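Long-range contacts in adenylosuccinate lyase (Francisella tularensis subsp. tularensis SCHU S4, PDB 4EEI), which probably cleaves adenylosuccinate to AMP and fumarate, and the succinyl intermediate SAICAR to AICAR and fumarate, in purine biosynthesis: residues Gly156-Phe161 against Ser231-Leu236; Ile272-Leu277 against Arg326-Thr330. All coordinates share one frame; numbering follows the deposited sequence.

Overall arrangement
Going along the chain from the N terminus, the first of the four helices involved is 151-173, and interaction 1 brings 156-161 against 231-236 of helix 217-244, closing a loop of 69 residues. Interaction 2 opens afterwards: 272-277, at the start of helix 272-293, meets 326-330 of helix 304-333 across 48 intervening residues. The two loops therefore follow in series, neither nested nor crossed. In space they are neighbours, their centres about 13 Å apart, and they touch: Leu236 CD2 packs on Met327 SD at 3.8 Å. Four helices of the central bundle are thus tied together, from the ion pair of interaction 1 to the AMP phosphate that interaction 2 reaches.

Interaction 1: Gly156-Phe161 against Ser231-Leu236; sequences GAYVEF and SAIERL
Arg235 and Glu160 join two antiparallel helices of the long helical bundle that forms the central domain of the fumarase/aspartase (lyase 1) superfamily. The short segments run at 173° to each other, with their axes 10.2 Å apart. Arg235 grips side-on and puts two nitrogens on one oxygen: NE lies 2.9 Å from Glu160 OE1 on its syn side, and NH1 reaches the same oxygen from the anti side. Both bonds leave in the guanidinium plane, yet they meet OE1 from one face of the carboxylate, whose plane is turned 30° from the guanidinium. Glu160 is fully extended and spans the gap, while Arg235 bends at chi3 (74°) to turn its NE edge to the acid. NH1 also makes a weak bond to Gly156 O.

Beside this ion pair the contact is apolar. Ala232 CB sits over one face of the Phe161 ring, 3.8 Å from its centroid, a CH-pi contact, and Ile233 CG1 comes in at the ring edge 3.9 Å from Phe161 CZ. Farther along, Leu236 sends CD1 to Ala157 CB and CD2 to Phe161 CE2.

Phe161 also touches Leu117, Cys121 and Leu124 of helix 94-131, and Ser231 OG bonds to Leu292 O of the second subunit. A water bridges the helices, donating to Glu160 OE1 and, at 2.9 Å, to Ala232 O.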
loop_
_atom_site.group_PDB
_atom_site.type_symbol
_atom_site.label_atom_id
_atom_site.label_comp_id
_atom_site.label_asym_id
_atom_site.label_seq_id
_atom_site.Cartn_x
_atom_site.Cartn_y
_atom_site.Cartn_z
ATOM N N GLY B 156 -24.007 6.487 12.788
ATOM C CA GLY B 156 -22.737 6.968 12.267
ATOM C C GLY B 156 -22.168 6.066 11.188
ATOM O O GLY B 156 -21.524 6.530 10.231
ATOM N N ALA B 157 -22.382 4.767 11.346
ATOM C CA ALA B 157 -21.976 3.824 10.318
ATOM C C ALA B 157 -22.923 3.964 9.131
ATOM O O ALA B 157 -22.491 3.940 7.979
ATOM C CB ALA B 157 -22.001 2.423 10.855
ATOM N N TYR B 158 -24.218 4.098 9.415
ATOM C CA TYR B 158 -25.211 4.280 8.351
ATOM C C TYR B 158 -24.845 5.410 7.398
ATOM O O TYR B 158 -24.788 5.207 6.181
ATOM C CB TYR B 158 -26.601 4.526 8.947
ATOM C CG TYR B 158 -27.642 5.005 7.954
ATOM C CD1 TYR B 158 -28.286 4.116 7.106
ATOM C CD2 TYR B 158 -27.983 6.348 7.876
ATOM C CE1 TYR B 158 -29.241 4.550 6.206
ATOM C CE2 TYR B 158 -28.935 6.792 6.978
ATOM C CZ TYR B 158 -29.561 5.887 6.152
ATOM O OH TYR B 158 -30.508 6.332 5.258
ATOM N N VAL B 159 -24.599 6.602 7.937
ATOM C CA VAL B 159 -24.317 7.741 7.074
ATOM C C VAL B 159 -23.028 7.543 6.278
ATOM O O VAL B 159 -22.923 8.001 5.141
ATOM C CB VAL B 159 -24.301 9.094 7.828
ATOM C CG1 VAL B 159 -25.685 9.401 8.385
ATOM C CG2 VAL B 159 -23.253 9.090 8.948
ATOM N N GLU B 160 -22.056 6.847 6.859
ATOM C CA GLU B 160 -20.801 6.606 6.145
ATOM C C GLU B 160 -21.022 5.653 4.969
ATOM O O GLU B 160 -20.554 5.905 3.857
ATOM C CB GLU B 160 -19.713 6.054 7.077
ATOM C CG GLU B 160 -18.400 5.781 6.344
ATOM C CD GLU B 160 -17.289 5.250 7.248
ATOM O OE1 GLU B 160 -17.569 4.918 8.429
ATOM O OE2 GLU B 160 -16.133 5.157 6.764
ATOM N N PHE B 161 -21.733 4.554 5.218
ATOM C CA PHE B 161 -22.067 3.622 4.147
ATOM C C PHE B 161 -22.971 4.271 3.093
ATOM O O PHE B 161 -22.876 3.930 1.913
ATOM C CB PHE B 161 -22.704 2.334 4.710
ATOM C CG PHE B 161 -21.697 1.361 5.260
ATOM C CD1 PHE B 161 -20.934 0.575 4.393
ATOM C CD2 PHE B 161 -21.495 1.238 6.631
ATOM C CE1 PHE B 161 -19.988 -0.332 4.885
ATOM C CE2 PHE B 161 -20.553 0.325 7.141
ATOM C CZ PHE B 161 -19.801 -0.460 6.262
ATOM N N SER B 231 -12.723 0.485 4.624
ATOM C CA SER B 231 -12.507 1.231 5.867
ATOM C C SER B 231 -13.779 1.367 6.699
ATOM O O SER B 231 -13.736 1.338 7.931
ATOM C CB SER B 231 -11.951 2.620 5.572
ATOM O OG SER B 231 -10.589 2.514 5.212
ATOM N N ALA B 232 -14.907 1.557 6.027
ATOM C CA ALA B 232 -16.200 1.612 6.712
ATOM C C ALA B 232 -16.533 0.268 7.365
ATOM O O ALA B 232 -17.028 0.209 8.500
ATOM C CB ALA B 232 -17.294 2.002 5.728
ATOM N N ILE B 233 -16.286 -0.815 6.633
ATOM C CA ILE B 233 -16.514 -2.158 7.159
ATOM C C ILE B 233 -15.625 -2.382 8.380
ATOM O O ILE B 233 -16.071 -2.914 9.402
ATOM C CB ILE B 233 -16.226 -3.228 6.088
ATOM C CG1 ILE B 233 -17.315 -3.191 5.009
ATOM C CG2 ILE B 233 -16.135 -4.625 6.709
ATOM C CD1 ILE B 233 -16.985 -4.025 3.786
ATOM N N GLU B 234 -14.373 -1.965 8.283
ATOM C CA GLU B 234 -13.436 -2.213 9.377
ATOM C C GLU B 234 -13.771 -1.374 10.598
ATOM O O GLU B 234 -13.677 -1.852 11.729
ATOM C CB GLU B 234 -11.982 -1.973 8.938
ATOM C CG GLU B 234 -10.946 -2.498 9.961
ATOM C CD GLU B 234 -9.509 -2.389 9.459
ATOM O OE1 GLU B 234 -9.323 -2.232 8.232
ATOM O OE2 GLU B 234 -8.567 -2.463 10.286
ATOM N N ARG B 235 -14.165 -0.123 10.375
ATOM C CA ARG B 235 -14.496 0.749 11.497
ATOM C C ARG B 235 -15.672 0.186 12.261
ATOM O O ARG B 235 -15.663 0.183 13.487
ATOM C CB ARG B 235 -14.792 2.180 11.041
ATOM C CG ARG B 235 -14.967 3.167 12.206
ATOM C CD ARG B 235 -14.992 4.617 11.721
ATOM N NE ARG B 235 -16.244 4.952 11.052
ATOM C CZ ARG B 235 -17.295 5.478 11.675
ATOM N NH1 ARG B 235 -18.407 5.757 11.000
ATOM N NH2 ARG B 235 -17.238 5.726 12.979
ATOM N N LEU B 236 -16.691 -0.282 11.541
ATOM C CA LEU B 236 -17.873 -0.843 12.187
ATOM C C LEU B 236 -17.548 -2.166 12.861
ATOM O O LEU B 236 -18.036 -2.455 13.957
ATOM C CB LEU B 236 -19.000 -1.023 11.162
ATOM C CG LEU B 236 -20.247 -1.799 11.572
ATOM C CD1 LEU B 236 -20.930 -1.153 12.762
ATOM C CD2 LEU B 236 -21.205 -1.879 10.391
HETATM O O HOH W 1 -18.620 2.347 9.574
HETATM O O HOH W 2 -14.316 4.532 8.406
#

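Interaction 2: Ile272-Leu277 against Arg326-Thr330; sequences ISTENL and RMKNT. With AMP (adenosine monophosphate), chain C.
Ser273 OG is gripped from two directions across this helix pair. Thr330 OG1 lies 2.6 Å from Ser273 OG, a short hydroxyl-hydroxyl bond in which either partner may be the donor, and Arg326 NE gives its hydrogen to Ser273 OG at 2.9 Å, with the serine oxygen tilted from the guanidinium plane. Ser273 can meet both because its OG stands trans to the backbone N, and Arg326 reaches it with its chain extended from CG to NE.

The Arg326 side chain crosses Asn276 at about a right angle, and its guanidinium lies stacked against the Asn276 amide, their planes 24° apart and Arg326 NH1 3.4 Å from Asn276 CG; Asn276 CB covers one face toward the rim. Arg326 NH1 has its own bond to Tyr322 OH, which helps fix the rotation of the group.

These helices, 272-293 and 304-333, belong to the central bundle of the lyase 1 fold and run antiparallel at 156° here, and the N-terminal end of 272-293 faces a bound nucleotide. Asn276 ND2 donates to O2P of AMP at 2.9 Å in a straight bond (179°), and Ile272 CG2 touches its C8. AMP is also hydrogen-bonded by Lys66 O, Gln212, Ser306 and Arg310 of the third subunit and by Arg4 and Tyr5 of this chain.

Farther into the bundle the contact turns apolar. Leu277 CD1 packs on the methyl CE of Met327, 3.7 Å away, Leu277 CD2 touches Arg326 CB and CG, and Thr274 CG2 meets Thr330 CG2 at 4.1 Å.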
loop_
_atom_site.group_PDB
_atom_site.type_symbol
_atom_site.label_atom_id
_atom_site.label_comp_id
_atom_site.label_asym_id
_atom_site.label_seq_id
_atom_site.Cartn_x
_atom_site.Cartn_y
_atom_site.Cartn_z
ATOM N N ILE B 272 -16.645 -13.519 16.274
ATOM C CA ILE B 272 -15.926 -14.165 15.182
ATOM C C ILE B 272 -16.294 -13.601 13.819
ATOM O O ILE B 272 -15.468 -13.589 12.908
ATOM C CB ILE B 272 -16.122 -15.692 15.180
ATOM C CG1 ILE B 272 -17.609 -16.033 15.241
ATOM C CG2 ILE B 272 -15.333 -16.327 16.334
ATOM C CD1 ILE B 272 -17.908 -17.505 15.037
ATOM N N SER B 273 -17.524 -13.119 13.663
ATOM C CA SER B 273 -17.929 -12.565 12.363
ATOM C C SER B 273 -17.239 -11.243 12.053
ATOM O O SER B 273 -16.690 -11.042 10.962
ATOM C CB SER B 273 -19.449 -12.405 12.297
ATOM O OG SER B 273 -19.845 -11.984 11.012
ATOM N N THR B 274 -17.246 -10.331 13.017
ATOM C CA THR B 274 -16.624 -9.034 12.779
ATOM C C THR B 274 -15.102 -9.164 12.667
ATOM O O THR B 274 -14.445 -8.336 12.028
ATOM C CB THR B 274 -17.061 -7.991 13.825
ATOM O OG1 THR B 274 -16.990 -8.567 15.136
ATOM C CG2 THR B 274 -18.506 -7.577 13.556
ATOM N N GLU B 275 -14.538 -10.208 13.271
ATOM C CA GLU B 275 -13.106 -10.474 13.085
ATOM C C GLU B 275 -12.831 -10.958 11.661
ATOM O O GLU B 275 -11.930 -10.456 10.979
ATOM C CB GLU B 275 -12.582 -11.454 14.147
ATOM C CG GLU B 275 -12.471 -10.790 15.518
ATOM C CD GLU B 275 -12.035 -11.731 16.630
ATOM O OE1 GLU B 275 -11.540 -12.849 16.343
ATOM O OE2 GLU B 275 -12.191 -11.340 17.811
ATOM N N ASN B 276 -13.631 -11.911 11.202
ATOM C CA ASN B 276 -13.589 -12.335 9.802
ATOM C C ASN B 276 -13.682 -11.150 8.841
ATOM O O ASN B 276 -12.913 -11.053 7.880
ATOM C CB ASN B 276 -14.718 -13.342 9.511
ATOM C CG ASN B 276 -14.763 -13.766 8.042
ATOM O OD1 ASN B 276 -15.360 -13.083 7.212
ATOM N ND2 ASN B 276 -14.135 -14.900 7.722
ATOM N N LEU B 277 -14.600 -10.226 9.121
ATOM C CA LEU B 277 -14.829 -9.099 8.216
ATOM C C LEU B 277 -13.679 -8.091 8.262
ATOM O O LEU B 277 -13.447 -7.350 7.311
ATOM C CB LEU B 277 -16.163 -8.420 8.527
ATOM C CG LEU B 277 -17.389 -9.307 8.333
ATOM C CD1 LEU B 277 -18.610 -8.708 8.999
ATOM C CD2 LEU B 277 -17.655 -9.538 6.859
ATOM N N ARG B 326 -22.562 -10.614 4.905
ATOM C CA ARG B 326 -22.291 -11.176 6.235
ATOM C C ARG B 326 -22.404 -10.092 7.310
ATOM O O ARG B 326 -22.951 -10.334 8.395
ATOM C CB ARG B 326 -20.915 -11.843 6.292
ATOM C CG ARG B 326 -20.566 -12.368 7.678
ATOM C CD ARG B 326 -19.370 -13.314 7.675
ATOM N NE ARG B 326 -19.203 -13.929 8.995
ATOM C CZ ARG B 326 -18.402 -14.954 9.249
ATOM N NH1 ARG B 326 -17.681 -15.487 8.272
ATOM N NH2 ARG B 326 -18.332 -15.450 10.483
ATOM N N MET B 327 -21.899 -8.899 7.011
ATOM C CA MET B 327 -22.040 -7.786 7.951
ATOM C C MET B 327 -23.504 -7.429 8.187
ATOM O O MET B 327 -23.902 -7.156 9.313
ATOM C CB MET B 327 -21.279 -6.555 7.468
ATOM C CG MET B 327 -21.434 -5.362 8.433
ATOM S SD MET B 327 -20.687 -5.668 10.065
ATOM C CE MET B 327 -19.026 -5.069 9.745
ATOM N N LYS B 328 -24.312 -7.431 7.131
ATOM C CA LYS B 328 -25.743 -7.168 7.303
ATOM C C LYS B 328 -26.401 -8.199 8.212
ATOM O O LYS B 328 -27.172 -7.849 9.118
ATOM C CB LYS B 328 -26.463 -7.121 5.951
ATOM C CG LYS B 328 -27.992 -7.030 6.071
ATOM C CD LYS B 328 -28.654 -7.802 4.942
ATOM C CE LYS B 328 -30.123 -7.454 4.765
ATOM N NZ LYS B 328 -30.995 -7.791 5.934
ATOM N N ASN B 329 -26.097 -9.474 7.998
ATOM C CA ASN B 329 -26.706 -10.500 8.841
ATOM C C ASN B 329 -26.215 -10.384 10.283
ATOM O O ASN B 329 -26.977 -10.594 11.220
ATOM C CB ASN B 329 -26.425 -11.893 8.278
ATOM C CG ASN B 329 -27.177 -12.167 6.988
ATOM O OD1 ASN B 329 -28.333 -11.758 6.822
ATOM N ND2 ASN B 329 -26.527 -12.879 6.066
ATOM N N THR B 330 -24.944 -10.044 10.448
ATOM C CA THR B 330 -24.364 -9.846 11.776
ATOM C C THR B 330 -25.023 -8.666 12.504
ATOM O O THR B 330 -25.319 -8.749 13.693
ATOM C CB THR B 330 -22.833 -9.647 11.685
ATOM O OG1 THR B 330 -22.222 -10.874 11.251
ATOM C CG2 THR B 330 -22.255 -9.277 13.035
HETATM P P AMP C . -12.567 -17.745 9.161
HETATM O O1P AMP C . -13.446 -17.960 7.956
HETATM O O2P AMP C . -12.749 -16.408 9.827
HETATM O O3P AMP C . -11.132 -18.142 8.946
HETATM O "O5'" AMP C . -13.118 -18.802 10.238
HETATM C "C5'" AMP C . -12.442 -19.006 11.476
HETATM C "C4'" AMP C . -12.916 -20.316 12.091
HETATM O "O4'" AMP C . -12.208 -20.584 13.304
HETATM C "C3'" AMP C . -14.391 -20.249 12.443
HETATM O "O3'" AMP C . -15.022 -21.456 12.015
HETATM C "C2'" AMP C . -14.425 -20.168 13.952
HETATM O "O2'" AMP C . -15.559 -20.855 14.476
HETATM C "C1'" AMP C . -13.135 -20.853 14.359
HETATM N N9 AMP C . -12.630 -20.342 15.655
HETATM C C8 AMP C . -13.317 -19.602 16.542
HETATM N N7 AMP C . -12.554 -19.310 17.625
HETATM C C5 AMP C . -11.349 -19.875 17.434
HETATM C C6 AMP C . -10.077 -19.958 18.184
HETATM N N6 AMP C . -9.937 -19.360 19.390
HETATM N N1 AMP C . -9.061 -20.651 17.625
HETATM C C2 AMP C . -9.187 -21.249 16.427
HETATM N N3 AMP C . -10.312 -21.215 15.692
HETATM C C4 AMP C . -11.407 -20.556 16.134
#